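Long-range contacts in DNA fragmentation factor subunit beta (Mus musculus, PDB 1V0D), which cleaves chromosomal DNA during apoptosis as a caspase-activated endonuclease and drives chromatin condensation: residues Q230-L235 with C307-T312; S257-D262 with L302-C307; D262-K267 with H313-D318; E288-L293 with S320-P325. One frame throughout, in Å; residues are numbered along the deposited sequence.

Contact 1 of 4, residues Q230-L235 with C307-T312; sequences QGPFDL and CHKKTT. With ZN (zinc ion), chain B.
The pyrrolidine ring of Pro232 overlaps the aliphatic chain of Lys309, its CB 3.6 Å from the lysine CE, and the two side chains cross obliquely. The same ring packs by CD against the Cys307 methylene, with Pro232 CD 3.7 Å from Cys307 CB. Proline suits this buried place: it is compact and apolar, and it has no amide hydrogen in need of a partner. Its CA also points a hydrogen at the backbone oxygen of Cys307. Just before it, Gly231 adopts a positive phi of 68°, and a side chain there would press on the Pro232 ring. Cys307 SG binds zinc at 2.2 Å and shares the ion with Cys229, Cys238 and His242. Three thiolates and one imidazole are consistent with a structural zinc site, which here ties the loop after strand 227-228 to the loop after strand 300-303. Pro232 also opens a type I beta turn running to Leu235, which brings Asp234 to the lysine tip. Lys309 is extended beyond CG and meets Asp234 at about a right angle. Lys309 NZ forms a salt bridge to the syn lone pair of Asp234 OD2 at 2.8 Å and a weak bond to OD1. Phe233 lies beside the lysine, its CE2 4.2 Å from Lys309 CD; CB of Asp234 covers the centre of one ring face, and the ring also stacks with His313.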
loop_
_atom_site.group_PDB
_atom_site.type_symbol
_atom_site.label_atom_id
_atom_site.label_comp_id
_atom_site.label_asym_id
_atom_site.label_seq_id
_atom_site.Cartn_x
_atom_site.Cartn_y
_atom_site.Cartn_z
ATOM N N GLN A 230 14.323 0.746 7.641
ATOM C CA GLN A 230 15.709 1.168 7.559
ATOM C C GLN A 230 15.795 2.616 7.076
ATOM O O GLN A 230 16.855 3.063 6.633
ATOM C CB GLN A 230 16.479 0.266 6.607
ATOM C CG GLN A 230 16.344 -1.211 6.902
ATOM C CD GLN A 230 17.269 -2.048 6.032
ATOM O OE1 GLN A 230 16.927 -3.163 5.619
ATOM N NE2 GLN A 230 18.456 -1.511 5.756
ATOM N N GLY A 231 14.675 3.340 7.157
ATOM C CA GLY A 231 14.627 4.731 6.724
ATOM C C GLY A 231 14.773 4.899 5.222
ATOM O O GLY A 231 15.114 3.941 4.529
ATOM N N PRO A 232 14.522 6.096 4.673
ATOM C CA PRO A 232 14.672 6.231 3.222
ATOM C C PRO A 232 16.078 5.879 2.718
ATOM O O PRO A 232 17.023 5.759 3.502
ATOM C CB PRO A 232 14.280 7.687 2.962
ATOM C CG PRO A 232 14.549 8.361 4.264
ATOM C CD PRO A 232 14.084 7.362 5.279
ATOM N N PHE A 233 16.204 5.716 1.402
ATOM C CA PHE A 233 17.470 5.347 0.766
ATOM C C PHE A 233 18.621 6.313 1.025
ATOM O O PHE A 233 19.777 5.890 1.140
ATOM C CB PHE A 233 17.273 5.214 -0.744
ATOM C CG PHE A 233 17.404 6.512 -1.486
ATOM C CD1 PHE A 233 18.616 6.877 -2.070
ATOM C CD2 PHE A 233 16.320 7.376 -1.602
ATOM C CE1 PHE A 233 18.744 8.083 -2.764
ATOM C CE2 PHE A 233 16.439 8.587 -2.293
ATOM C CZ PHE A 233 17.650 8.939 -2.875
ATOM N N ASP A 234 18.305 7.603 1.110
ATOM C CA ASP A 234 19.312 8.632 1.328
ATOM C C ASP A 234 19.556 8.984 2.798
ATOM O O ASP A 234 20.088 10.048 3.100
ATOM C CB ASP A 234 18.926 9.891 0.557
ATOM C CG ASP A 234 17.595 10.462 1.012
ATOM O OD1 ASP A 234 16.973 9.877 1.933
ATOM O OD2 ASP A 234 17.173 11.497 0.449
ATOM N N LEU A 235 19.156 8.108 3.712
ATOM C CA LEU A 235 19.378 8.345 5.135
ATOM C C LEU A 235 19.894 7.086 5.812
ATOM O O LEU A 235 19.743 5.977 5.291
ATOM C CB LEU A 235 18.102 8.815 5.836
ATOM C CG LEU A 235 17.607 10.232 5.531
ATOM C CD1 LEU A 235 16.548 10.616 6.562
ATOM C CD2 LEU A 235 18.763 11.225 5.592
ATOM N N CYS A 307 8.639 5.999 4.147
ATOM C CA CYS A 307 10.071 6.171 3.957
ATOM C C CYS A 307 10.483 5.603 2.621
ATOM O O CYS A 307 11.619 5.179 2.454
ATOM C CB CYS A 307 10.862 5.463 5.062
ATOM S SG CYS A 307 10.667 6.209 6.674
ATOM N N HIS A 308 9.550 5.551 1.680
ATOM C CA HIS A 308 9.869 5.064 0.352
ATOM C C HIS A 308 9.796 6.275 -0.546
ATOM O O HIS A 308 8.730 6.604 -1.054
ATOM C CB HIS A 308 8.860 4.028 -0.140
ATOM C CG HIS A 308 9.226 3.411 -1.458
ATOM N ND1 HIS A 308 8.360 2.615 -2.175
ATOM C CD2 HIS A 308 10.383 3.432 -2.164
ATOM C CE1 HIS A 308 8.966 2.170 -3.262
ATOM N NE2 HIS A 308 10.195 2.650 -3.279
ATOM N N LYS A 309 10.915 6.963 -0.714
ATOM C CA LYS A 309 10.923 8.117 -1.584
ATOM C C LYS A 309 10.810 7.592 -3.004
ATOM O O LYS A 309 11.620 6.782 -3.445
ATOM C CB LYS A 309 12.206 8.925 -1.397
ATOM C CG LYS A 309 12.304 9.536 -0.012
ATOM C CD LYS A 309 13.533 10.419 0.168
ATOM C CE LYS A 309 13.573 10.969 1.595
ATOM N NZ LYS A 309 14.789 11.783 1.882
ATOM N N LYS A 310 9.771 8.032 -3.702
ATOM C CA LYS A 310 9.528 7.614 -5.072
ATOM C C LYS A 310 10.223 8.569 -6.021
ATOM O O LYS A 310 10.033 8.507 -7.235
ATOM C CB LYS A 310 8.026 7.597 -5.356
ATOM C CG LYS A 310 7.292 6.390 -4.783
ATOM C CD LYS A 310 7.700 5.115 -5.511
ATOM C CE LYS A 310 6.753 3.963 -5.180
ATOM N NZ LYS A 310 7.068 2.717 -5.955
ATOM N N THR A 311 11.025 9.464 -5.451
ATOM C CA THR A 311 11.775 10.432 -6.237
ATOM C C THR A 311 13.003 9.722 -6.769
ATOM O O THR A 311 13.306 8.600 -6.361
ATOM C CB THR A 311 12.253 11.596 -5.381
ATOM O OG1 THR A 311 11.211 11.975 -4.477
ATOM C CG2 THR A 311 12.610 12.784 -6.266
ATOM N N THR A 312 13.719 10.376 -7.671
ATOM C CA THR A 312 14.911 9.775 -8.237
ATOM C C THR A 312 16.008 9.642 -7.202
ATOM O O THR A 312 16.240 10.558 -6.421
ATOM C CB THR A 312 15.465 10.612 -9.390
ATOM O OG1 THR A 312 14.417 10.884 -10.322
ATOM C CG2 THR A 312 16.576 9.854 -10.105
HETATM ZN ZN ZN B . 10.579 4.660 8.259
#

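Contact 2 of 4, residues S257-D262 with L302-C307; sequences STWNLD and LVHIAC. With MG (magnesium ion), chain C; ZN (zinc ion), chain B.
Trp259 lays one face of its indole against His304, whose CA sits 3.6 Å above the centre of the Trp259 ring plane. The His304 CB makes a CH-pi contact over the six-membered ring, 3.7 Å from its centroid. CG of His304 is anti to its backbone N (chi1 166°), which carries the imidazole on past CB; the ring's own rotation then turns an edge to the indole face, an offset edge-to-face pair with planes at 75°. His304 ND1 accepts Ala306 N at 2.7 Å, nearly in the ring plane, which helps to fix the ring's rotation; the imidazole also stacks with the zinc ligand His242. At the indole edge CE3 of Trp259 lies 4.0 Å from Leu302 CG. An alanine in place of Trp259 would probably open a gap beside His304 and leave its CB and ring edge without the aromatic face they rest on. Leu302 CD1 turns to Leu261 CD2 at 3.8 Å, two branched apolar ends filling a buried spot. Next to this leucine pair the backbones run antiparallel, Asn260 and Val303 exchanging two hydrogen bonds, with Asn260 N 2.8 Å from Val303 O. Farther along strand 260-263, Asp262 binds magnesium through OD1 at 2.3 Å. A short antiparallel pair with a metal-binding carboxylate on one strand is consistent with the beta-beta-alpha metal core of His-Me finger nucleases.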
loop_
_atom_site.group_PDB
_atom_site.type_symbol
_atom_site.label_atom_id
_atom_site.label_comp_id
_atom_site.label_asym_id
_atom_site.label_seq_id
_atom_site.Cartn_x
_atom_site.Cartn_y
_atom_site.Cartn_z
ATOM N N SER A 257 2.427 -5.676 3.191
ATOM C CA SER A 257 2.389 -5.605 1.730
ATOM C C SER A 257 2.798 -4.212 1.297
ATOM O O SER A 257 3.341 -4.027 0.207
ATOM C CB SER A 257 0.979 -5.858 1.202
ATOM O OG SER A 257 0.585 -7.185 1.462
ATOM N N THR A 258 2.519 -3.236 2.154
ATOM C CA THR A 258 2.849 -1.860 1.855
ATOM C C THR A 258 4.311 -1.541 2.132
ATOM O O THR A 258 4.832 -0.539 1.634
ATOM C CB THR A 258 1.952 -0.892 2.637
ATOM O OG1 THR A 258 2.179 -1.048 4.041
ATOM C CG2 THR A 258 0.488 -1.169 2.318
ATOM N N TRP A 259 4.968 -2.383 2.931
ATOM C CA TRP A 259 6.387 -2.195 3.216
ATOM C C TRP A 259 7.116 -2.648 1.969
ATOM O O TRP A 259 6.853 -3.728 1.448
ATOM C CB TRP A 259 6.828 -3.021 4.412
ATOM C CG TRP A 259 6.470 -2.362 5.683
ATOM C CD1 TRP A 259 5.215 -2.039 6.113
ATOM C CD2 TRP A 259 7.370 -1.942 6.714
ATOM N NE1 TRP A 259 5.275 -1.446 7.354
ATOM C CE2 TRP A 259 6.587 -1.374 7.747
ATOM C CE3 TRP A 259 8.764 -1.991 6.869
ATOM C CZ2 TRP A 259 7.151 -0.861 8.917
ATOM C CZ3 TRP A 259 9.324 -1.483 8.031
ATOM C CH2 TRP A 259 8.517 -0.924 9.041
ATOM N N ASN A 260 8.037 -1.822 1.500
ATOM C CA ASN A 260 8.751 -2.096 0.270
ATOM C C ASN A 260 10.239 -2.466 0.444
ATOM O O ASN A 260 10.876 -2.049 1.412
ATOM C CB ASN A 260 8.588 -0.841 -0.592
ATOM C CG ASN A 260 9.040 -1.026 -2.011
ATOM O OD1 ASN A 260 10.175 -0.690 -2.369
ATOM N ND2 ASN A 260 8.152 -1.557 -2.843
ATOM N N LEU A 261 10.769 -3.285 -0.470
ATOM C CA LEU A 261 12.198 -3.635 -0.491
ATOM C C LEU A 261 12.739 -2.690 -1.575
ATOM O O LEU A 261 12.802 -3.042 -2.755
ATOM C CB LEU A 261 12.428 -5.084 -0.925
ATOM C CG LEU A 261 12.330 -6.199 0.115
ATOM C CD1 LEU A 261 12.827 -7.506 -0.499
ATOM C CD2 LEU A 261 13.155 -5.859 1.324
ATOM N N ASP A 262 13.115 -1.486 -1.165
ATOM C CA ASP A 262 13.557 -0.450 -2.089
ATOM C C ASP A 262 15.029 -0.489 -2.497
ATOM O O ASP A 262 15.919 -0.512 -1.647
ATOM C CB ASP A 262 13.171 0.908 -1.471
ATOM C CG ASP A 262 13.567 2.104 -2.326
ATOM O OD1 ASP A 262 13.263 2.144 -3.543
ATOM O OD2 ASP A 262 14.178 3.031 -1.749
ATOM N N LEU A 302 14.717 -2.156 3.480
ATOM C CA LEU A 302 13.334 -2.496 3.791
ATOM C C LEU A 302 12.703 -1.272 4.426
ATOM O O LEU A 302 13.006 -0.942 5.567
ATOM C CB LEU A 302 13.265 -3.665 4.772
ATOM C CG LEU A 302 11.860 -4.024 5.288
ATOM C CD1 LEU A 302 10.974 -4.501 4.150
ATOM C CD2 LEU A 302 11.979 -5.108 6.345
ATOM N N VAL A 303 11.824 -0.596 3.696
ATOM C CA VAL A 303 11.192 0.609 4.224
ATOM C C VAL A 303 9.678 0.578 4.326
ATOM O O VAL A 303 8.984 -0.053 3.522
ATOM C CB VAL A 303 11.528 1.872 3.373
ATOM C CG1 VAL A 303 13.024 2.052 3.249
ATOM C CG2 VAL A 303 10.897 1.755 2.001
ATOM N N HIS A 304 9.188 1.298 5.326
ATOM C CA HIS A 304 7.768 1.484 5.568
ATOM C C HIS A 304 7.389 2.411 4.417
ATOM O O HIS A 304 8.245 3.093 3.869
ATOM C CB HIS A 304 7.600 2.153 6.934
ATOM C CG HIS A 304 6.239 2.719 7.195
ATOM N ND1 HIS A 304 5.767 3.847 6.554
ATOM C CD2 HIS A 304 5.303 2.386 8.115
ATOM C CE1 HIS A 304 4.603 4.190 7.077
ATOM N NE2 HIS A 304 4.300 3.322 8.026
ATOM N N ILE A 305 6.125 2.434 4.032
ATOM C CA ILE A 305 5.721 3.255 2.896
ATOM C C ILE A 305 6.027 4.754 3.019
ATOM O O ILE A 305 6.249 5.432 2.012
ATOM C CB ILE A 305 4.214 3.049 2.586
ATOM C CG1 ILE A 305 3.856 3.780 1.294
ATOM C CG2 ILE A 305 3.362 3.512 3.768
ATOM C CD1 ILE A 305 2.439 3.585 0.866
ATOM N N ALA A 306 6.053 5.268 4.243
ATOM C CA ALA A 306 6.324 6.690 4.456
ATOM C C ALA A 306 7.813 7.034 4.257
ATOM O O ALA A 306 8.197 8.210 4.215
ATOM C CB ALA A 306 5.871 7.104 5.862
ATOM N N CYS A 307 8.639 5.999 4.147
ATOM C CA CYS A 307 10.071 6.171 3.957
ATOM C C CYS A 307 10.483 5.603 2.621
ATOM O O CYS A 307 11.619 5.179 2.454
ATOM C CB CYS A 307 10.862 5.463 5.062
ATOM S SG CYS A 307 10.667 6.209 6.674
HETATM MG MG MG C . 12.020 1.706 -5.426
HETATM ZN ZN ZN B . 10.579 4.660 8.259
#

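Contact 3 of 4, residues D262-K267 with H313-D318; sequences DHIIEK and HKLECD. With MG (magnesium ion), chain C.
His313 and Asp262 reach toward each other tip to tip, the imidazole plane turned 80° from the carboxylate. His313 NE2 donates to the syn lone pair of Asp262 OD2 at 3.2 Å, and the oxygen lies close to the ring plane. Glu266 meets the same ring differently: its CG sits over one face near the rim, 3.6 Å from His313 CG, and its carboxylate is stacked nearly parallel to the imidazole, the planes 5° apart. Glu266 OE1 adds a weak bond from His313 N. Histidine suits this place because its two ring nitrogens serve two partners at once, ND1 being bonded to Thr311 O. In this member of the His-Me finger clan Asp262 holds magnesium through OD1, so that His313 stands in the second shell and probably helps to orient the other carboxylate oxygen. A leucine in place of His313 would probably leave Asp262 OD2 without this N-H and the carboxylate freer to turn on the metal. Just before Glu266, the N-cap of helix 267-281, apolar packing joins the two segments. Ile265 CG1 lies 4.2 Å from Leu315 CB, and its CD1 reaches the backbone oxygen of Glu316 at 3.6 Å. Ile265 CG2 stands 4.5 Å from Cys317 SG.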
loop_
_atom_site.group_PDB
_atom_site.type_symbol
_atom_site.label_atom_id
_atom_site.label_comp_id
_atom_site.label_asym_id
_atom_site.label_seq_id
_atom_site.Cartn_x
_atom_site.Cartn_y
_atom_site.Cartn_z
ATOM N N ASP A 262 13.115 -1.486 -1.165
ATOM C CA ASP A 262 13.557 -0.450 -2.089
ATOM C C ASP A 262 15.029 -0.489 -2.497
ATOM O O ASP A 262 15.919 -0.512 -1.647
ATOM C CB ASP A 262 13.171 0.908 -1.471
ATOM C CG ASP A 262 13.567 2.104 -2.326
ATOM O OD1 ASP A 262 13.263 2.144 -3.543
ATOM O OD2 ASP A 262 14.178 3.031 -1.749
ATOM N N HIS A 263 15.273 -0.512 -3.808
ATOM C CA HIS A 263 16.632 -0.524 -4.344
ATOM C C HIS A 263 17.283 0.851 -4.144
ATOM O O HIS A 263 16.743 1.865 -4.601
ATOM C CB HIS A 263 16.625 -0.829 -5.845
ATOM C CG HIS A 263 16.228 -2.232 -6.192
ATOM N ND1 HIS A 263 14.927 -2.681 -6.122
ATOM C CD2 HIS A 263 16.963 -3.280 -6.640
ATOM C CE1 HIS A 263 14.878 -3.942 -6.515
ATOM N NE2 HIS A 263 16.100 -4.329 -6.834
ATOM N N ILE A 264 18.434 0.888 -3.476
ATOM C CA ILE A 264 19.126 2.147 -3.254
ATOM C C ILE A 264 19.564 2.706 -4.602
ATOM O O ILE A 264 19.338 3.874 -4.903
ATOM C CB ILE A 264 20.343 1.961 -2.354
ATOM C CG1 ILE A 264 19.908 1.271 -1.050
ATOM C CG2 ILE A 264 20.972 3.324 -2.057
ATOM C CD1 ILE A 264 21.034 1.013 -0.071
ATOM N N ILE A 265 20.213 1.879 -5.409
ATOM C CA ILE A 265 20.598 2.294 -6.747
ATOM C C ILE A 265 19.414 1.733 -7.536
ATOM O O ILE A 265 19.284 0.513 -7.690
ATOM C CB ILE A 265 21.907 1.618 -7.206
ATOM C CG1 ILE A 265 23.053 2.003 -6.267
ATOM C CG2 ILE A 265 22.243 2.033 -8.625
ATOM C CD1 ILE A 265 24.404 1.457 -6.698
ATOM N N GLU A 266 18.536 2.622 -7.994
ATOM C CA GLU A 266 17.328 2.233 -8.718
ATOM C C GLU A 266 17.592 1.167 -9.758
ATOM O O GLU A 266 18.495 1.294 -10.585
ATOM C CB GLU A 266 16.703 3.458 -9.358
ATOM C CG GLU A 266 16.306 4.506 -8.354
ATOM C CD GLU A 266 15.683 5.719 -9.011
ATOM O OE1 GLU A 266 16.411 6.463 -9.704
ATOM O OE2 GLU A 266 14.457 5.924 -8.841
ATOM N N LYS A 267 16.788 0.115 -9.734
ATOM C CA LYS A 267 17.015 -0.967 -10.664
ATOM C C LYS A 267 16.522 -0.707 -12.070
ATOM O O LYS A 267 17.233 -0.980 -13.038
ATOM C CB LYS A 267 16.400 -2.262 -10.133
ATOM C CG LYS A 267 15.098 -2.626 -10.772
ATOM C CD LYS A 267 14.586 -3.950 -10.284
ATOM C CE LYS A 267 13.222 -4.212 -10.895
ATOM N NZ LYS A 267 12.610 -5.451 -10.362
ATOM N N HIS A 313 16.653 8.478 -7.182
ATOM C CA HIS A 313 17.782 8.215 -6.295
ATOM C C HIS A 313 18.902 8.640 -7.239
ATOM O O HIS A 313 19.163 7.965 -8.240
ATOM C CB HIS A 313 17.906 6.717 -5.996
ATOM C CG HIS A 313 16.768 6.147 -5.205
ATOM N ND1 HIS A 313 15.522 6.735 -5.151
ATOM C CD2 HIS A 313 16.681 5.020 -4.459
ATOM C CE1 HIS A 313 14.719 5.998 -4.405
ATOM N NE2 HIS A 313 15.398 4.951 -3.973
ATOM N N LYS A 314 19.549 9.762 -6.953
ATOM C CA LYS A 314 20.595 10.247 -7.845
ATOM C C LYS A 314 21.907 9.446 -7.782
ATOM O O LYS A 314 22.999 10.015 -7.863
ATOM C CB LYS A 314 20.850 11.729 -7.561
ATOM N N LEU A 315 21.800 8.125 -7.653
ATOM C CA LEU A 315 22.979 7.273 -7.577
ATOM C C LEU A 315 23.295 6.587 -8.903
ATOM O O LEU A 315 22.452 6.519 -9.797
ATOM C CB LEU A 315 22.801 6.198 -6.500
ATOM C CG LEU A 315 22.632 6.526 -5.012
ATOM C CD1 LEU A 315 23.558 7.658 -4.619
ATOM C CD2 LEU A 315 21.202 6.897 -4.739
ATOM N N GLU A 316 24.518 6.072 -9.010
ATOM C CA GLU A 316 24.988 5.368 -10.201
ATOM C C GLU A 316 25.774 4.110 -9.811
ATOM O O GLU A 316 26.178 3.950 -8.659
ATOM C CB GLU A 316 25.893 6.279 -11.030
ATOM C CG GLU A 316 25.199 7.049 -12.134
ATOM C CD GLU A 316 26.190 7.756 -13.054
ATOM O OE1 GLU A 316 26.897 8.668 -12.567
ATOM O OE2 GLU A 316 26.266 7.399 -14.258
ATOM N N CYS A 317 25.998 3.216 -10.770
ATOM C CA CYS A 317 26.757 2.006 -10.483
ATOM C C CYS A 317 28.239 2.322 -10.323
ATOM O O CYS A 317 28.736 3.342 -10.817
ATOM C CB CYS A 317 26.585 0.980 -11.602
ATOM S SG CYS A 317 24.975 0.145 -11.654
ATOM N N ASP A 318 28.948 1.430 -9.642
ATOM C CA ASP A 318 30.368 1.615 -9.407
ATOM C C ASP A 318 31.215 1.220 -10.610
ATOM O O ASP A 318 31.469 0.046 -10.863
ATOM C CB ASP A 318 30.791 0.827 -8.176
ATOM C CG ASP A 318 32.268 0.935 -7.904
ATOM O OD1 ASP A 318 32.688 0.662 -6.760
ATOM O OD2 ASP A 318 33.015 1.284 -8.840
HETATM MG MG MG C . 12.020 1.706 -5.426
#

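Contact 4 of 4, residues E288-L293 with S320-P325; sequences EYFYSL and SRIYRP
Helix 287-295 presents residues 288-293 to the irregular C-terminal segment 320-325, the nearest CA atoms across the two being those of Tyr289 and Arg321, 6.6 Å apart. Tyr289, with CG anti to its backbone N (chi1 173°), is sandwiched: Leu293 CD2 lies over one face near the rim and Arg321 CB over the centre of the opposite face, 3.8 Å from the ring centroid. Arg321 crosses the ring at about a right angle and bends at chi3 (61°). The Tyr289 CD1 comes to lie over the middle of its guanidinium, 3.4 Å from Arg321 CZ, although the planes are tilted by 45°. A flat tyrosine can take apolar carbon on both faces while its OH bonds to Asp318 N. This packing fastens the segment to helix 287-295 within the nuclease domain, and Ile322 continues it onto helix 267-281 at Ala278. Ile322 CG2 meets the edge of Phe290, 3.7 Å from Phe290 CZ, near the ring plane. Glu288 forms a salt bridge with Arg324, whose NH2 donates to the syn lone pair of Glu288 OE1 at 2.7 Å; the other bonds are weak. The long arginine can span two acids, since its NE pairs with Glu284.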
loop_
_atom_site.group_PDB
_atom_site.type_symbol
_atom_site.label_atom_id
_atom_site.label_comp_id
_atom_site.label_asym_id
_atom_site.label_seq_id
_atom_site.Cartn_x
_atom_site.Cartn_y
_atom_site.Cartn_z
ATOM N N GLU A 288 28.062 -10.857 -11.312
ATOM C CA GLU A 288 27.785 -11.061 -9.888
ATOM C C GLU A 288 27.488 -9.720 -9.209
ATOM O O GLU A 288 26.694 -9.648 -8.264
ATOM C CB GLU A 288 28.974 -11.738 -9.188
ATOM C CG GLU A 288 29.112 -13.231 -9.460
ATOM C CD GLU A 288 29.602 -13.537 -10.869
ATOM O OE1 GLU A 288 29.889 -12.579 -11.630
ATOM O OE2 GLU A 288 29.710 -14.738 -11.213
ATOM N N TYR A 289 28.139 -8.663 -9.693
ATOM C CA TYR A 289 27.958 -7.324 -9.139
ATOM C C TYR A 289 26.514 -6.869 -9.322
ATOM O O TYR A 289 25.884 -6.396 -8.364
ATOM C CB TYR A 289 28.926 -6.330 -9.811
ATOM C CG TYR A 289 28.696 -4.889 -9.405
ATOM C CD1 TYR A 289 28.618 -4.532 -8.063
ATOM C CD2 TYR A 289 28.508 -3.891 -10.363
ATOM C CE1 TYR A 289 28.349 -3.219 -7.681
ATOM C CE2 TYR A 289 28.243 -2.570 -9.994
ATOM C CZ TYR A 289 28.158 -2.239 -8.652
ATOM O OH TYR A 289 27.844 -0.944 -8.260
ATOM N N PHE A 290 26.006 -7.026 -10.547
ATOM C CA PHE A 290 24.637 -6.654 -10.890
ATOM C C PHE A 290 23.648 -7.512 -10.112
ATOM O O PHE A 290 22.550 -7.066 -9.756
ATOM C CB PHE A 290 24.406 -6.812 -12.388
ATOM C CG PHE A 290 25.167 -5.824 -13.213
ATOM C CD1 PHE A 290 26.415 -6.144 -13.733
ATOM C CD2 PHE A 290 24.672 -4.534 -13.401
ATOM C CE1 PHE A 290 27.171 -5.184 -14.431
ATOM C CE2 PHE A 290 25.419 -3.567 -14.096
ATOM C CZ PHE A 290 26.671 -3.894 -14.610
ATOM N N TYR A 291 24.040 -8.750 -9.847
ATOM C CA TYR A 291 23.203 -9.644 -9.073
ATOM C C TYR A 291 22.998 -8.978 -7.706
ATOM O O TYR A 291 21.868 -8.770 -7.265
ATOM C CB TYR A 291 23.902 -10.992 -8.912
ATOM C CG TYR A 291 23.171 -11.955 -8.022
ATOM C CD1 TYR A 291 22.078 -12.678 -8.492
ATOM C CD2 TYR A 291 23.566 -12.136 -6.698
ATOM C CE1 TYR A 291 21.394 -13.570 -7.660
ATOM C CE2 TYR A 291 22.893 -13.015 -5.860
ATOM C CZ TYR A 291 21.809 -13.731 -6.348
ATOM O OH TYR A 291 21.145 -14.603 -5.518
ATOM N N SER A 292 24.095 -8.639 -7.043
ATOM C CA SER A 292 24.029 -7.980 -5.744
ATOM C C SER A 292 23.043 -6.838 -5.785
ATOM O O SER A 292 22.135 -6.739 -4.956
ATOM C CB SER A 292 25.385 -7.399 -5.378
ATOM O OG SER A 292 26.350 -8.426 -5.281
ATOM N N LEU A 293 23.250 -5.966 -6.763
ATOM C CA LEU A 293 22.420 -4.785 -6.945
ATOM C C LEU A 293 20.951 -5.097 -7.147
ATOM O O LEU A 293 20.083 -4.453 -6.557
ATOM C CB LEU A 293 22.935 -3.966 -8.142
ATOM C CG LEU A 293 23.964 -2.836 -7.916
ATOM C CD1 LEU A 293 24.728 -3.024 -6.615
ATOM C CD2 LEU A 293 24.914 -2.785 -9.092
ATOM N N SER A 320 34.116 0.829 -11.307
ATOM C CA SER A 320 35.171 -0.156 -11.126
ATOM C C SER A 320 34.744 -1.601 -10.855
ATOM O O SER A 320 35.589 -2.502 -10.879
ATOM C CB SER A 320 36.071 0.299 -9.985
ATOM O OG SER A 320 35.371 0.188 -8.755
ATOM N N ARG A 321 33.462 -1.837 -10.586
ATOM C CA ARG A 321 33.004 -3.198 -10.295
ATOM C C ARG A 321 32.176 -3.814 -11.412
ATOM O O ARG A 321 31.737 -4.953 -11.306
ATOM C CB ARG A 321 32.178 -3.213 -9.012
ATOM C CG ARG A 321 32.886 -2.639 -7.805
ATOM C CD ARG A 321 31.970 -2.633 -6.594
ATOM N NE ARG A 321 31.525 -3.973 -6.216
ATOM C CZ ARG A 321 30.614 -4.214 -5.276
ATOM N NH1 ARG A 321 30.053 -3.202 -4.623
ATOM N NH2 ARG A 321 30.260 -5.461 -4.986
ATOM N N ILE A 322 31.967 -3.065 -12.487
ATOM C CA ILE A 322 31.162 -3.557 -13.593
ATOM C C ILE A 322 31.820 -4.670 -14.414
ATOM O O ILE A 322 31.150 -5.645 -14.787
ATOM C CB ILE A 322 30.748 -2.383 -14.510
ATOM C CG1 ILE A 322 29.806 -1.453 -13.735
ATOM C CG2 ILE A 322 30.088 -2.902 -15.778
ATOM C CD1 ILE A 322 29.396 -0.195 -14.473
ATOM N N TYR A 323 33.121 -4.549 -14.681
ATOM C CA TYR A 323 33.810 -5.570 -15.473
ATOM C C TYR A 323 34.804 -6.425 -14.702
ATOM O O TYR A 323 35.365 -6.001 -13.694
ATOM C CB TYR A 323 34.521 -4.933 -16.664
ATOM C CG TYR A 323 33.622 -4.103 -17.552
ATOM C CD1 TYR A 323 33.616 -2.719 -17.460
ATOM C CD2 TYR A 323 32.785 -4.704 -18.486
ATOM C CE1 TYR A 323 32.806 -1.950 -18.274
ATOM C CE2 TYR A 323 31.970 -3.948 -19.303
ATOM C CZ TYR A 323 31.983 -2.568 -19.190
ATOM O OH TYR A 323 31.155 -1.797 -19.976
ATOM N N ARG A 324 35.017 -7.643 -15.190
ATOM C CA ARG A 324 35.945 -8.565 -14.550
ATOM C C ARG A 324 37.371 -8.136 -14.836
ATOM O O ARG A 324 37.728 -7.870 -15.988
ATOM C CB ARG A 324 35.747 -9.991 -15.067
ATOM C CG ARG A 324 34.479 -10.674 -14.596
ATOM C CD ARG A 324 34.513 -12.153 -14.947
ATOM N NE ARG A 324 33.196 -12.780 -14.902
ATOM C CZ ARG A 324 32.405 -12.781 -13.836
ATOM N NH1 ARG A 324 32.789 -12.186 -12.712
ATOM N NH2 ARG A 324 31.227 -13.386 -13.892
ATOM N N PRO A 325 38.203 -8.056 -13.783
ATOM C CA PRO A 325 39.613 -7.663 -13.845
ATOM C C PRO A 325 40.385 -8.538 -14.807
ATOM O O PRO A 325 40.292 -9.763 -14.740
ATOM C CB PRO A 325 40.088 -7.867 -12.415
ATOM C CG PRO A 325 38.874 -7.559 -11.625
ATOM C CD PRO A 325 37.800 -8.290 -12.388
#

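Contacts 1 and 2 hold a zinc ligand, and contacts 2 and 3 the magnesium ligand Asp262; contact 4 lies farther out and touches contact 3 alone. Contacts 1 and 2, centres 9 Å apart, share Cys307. His308, the residue after Cys307, belongs with Asp262 to the magnesium site, and its NE2 lies 3.1 Å from Asp262 OD1. Asp262 is common to contacts 2 and 3, centres 16 Å apart, so strand 260-263 carries both its half of the sheet pairing and one of the two magnesium-site residues. Contacts 1 and 3 meet where Phe233 packs on His313 and Leu315. Contact 4 joins contact 3 through Tyr289 OH, 3.0 Å from Asp318 N.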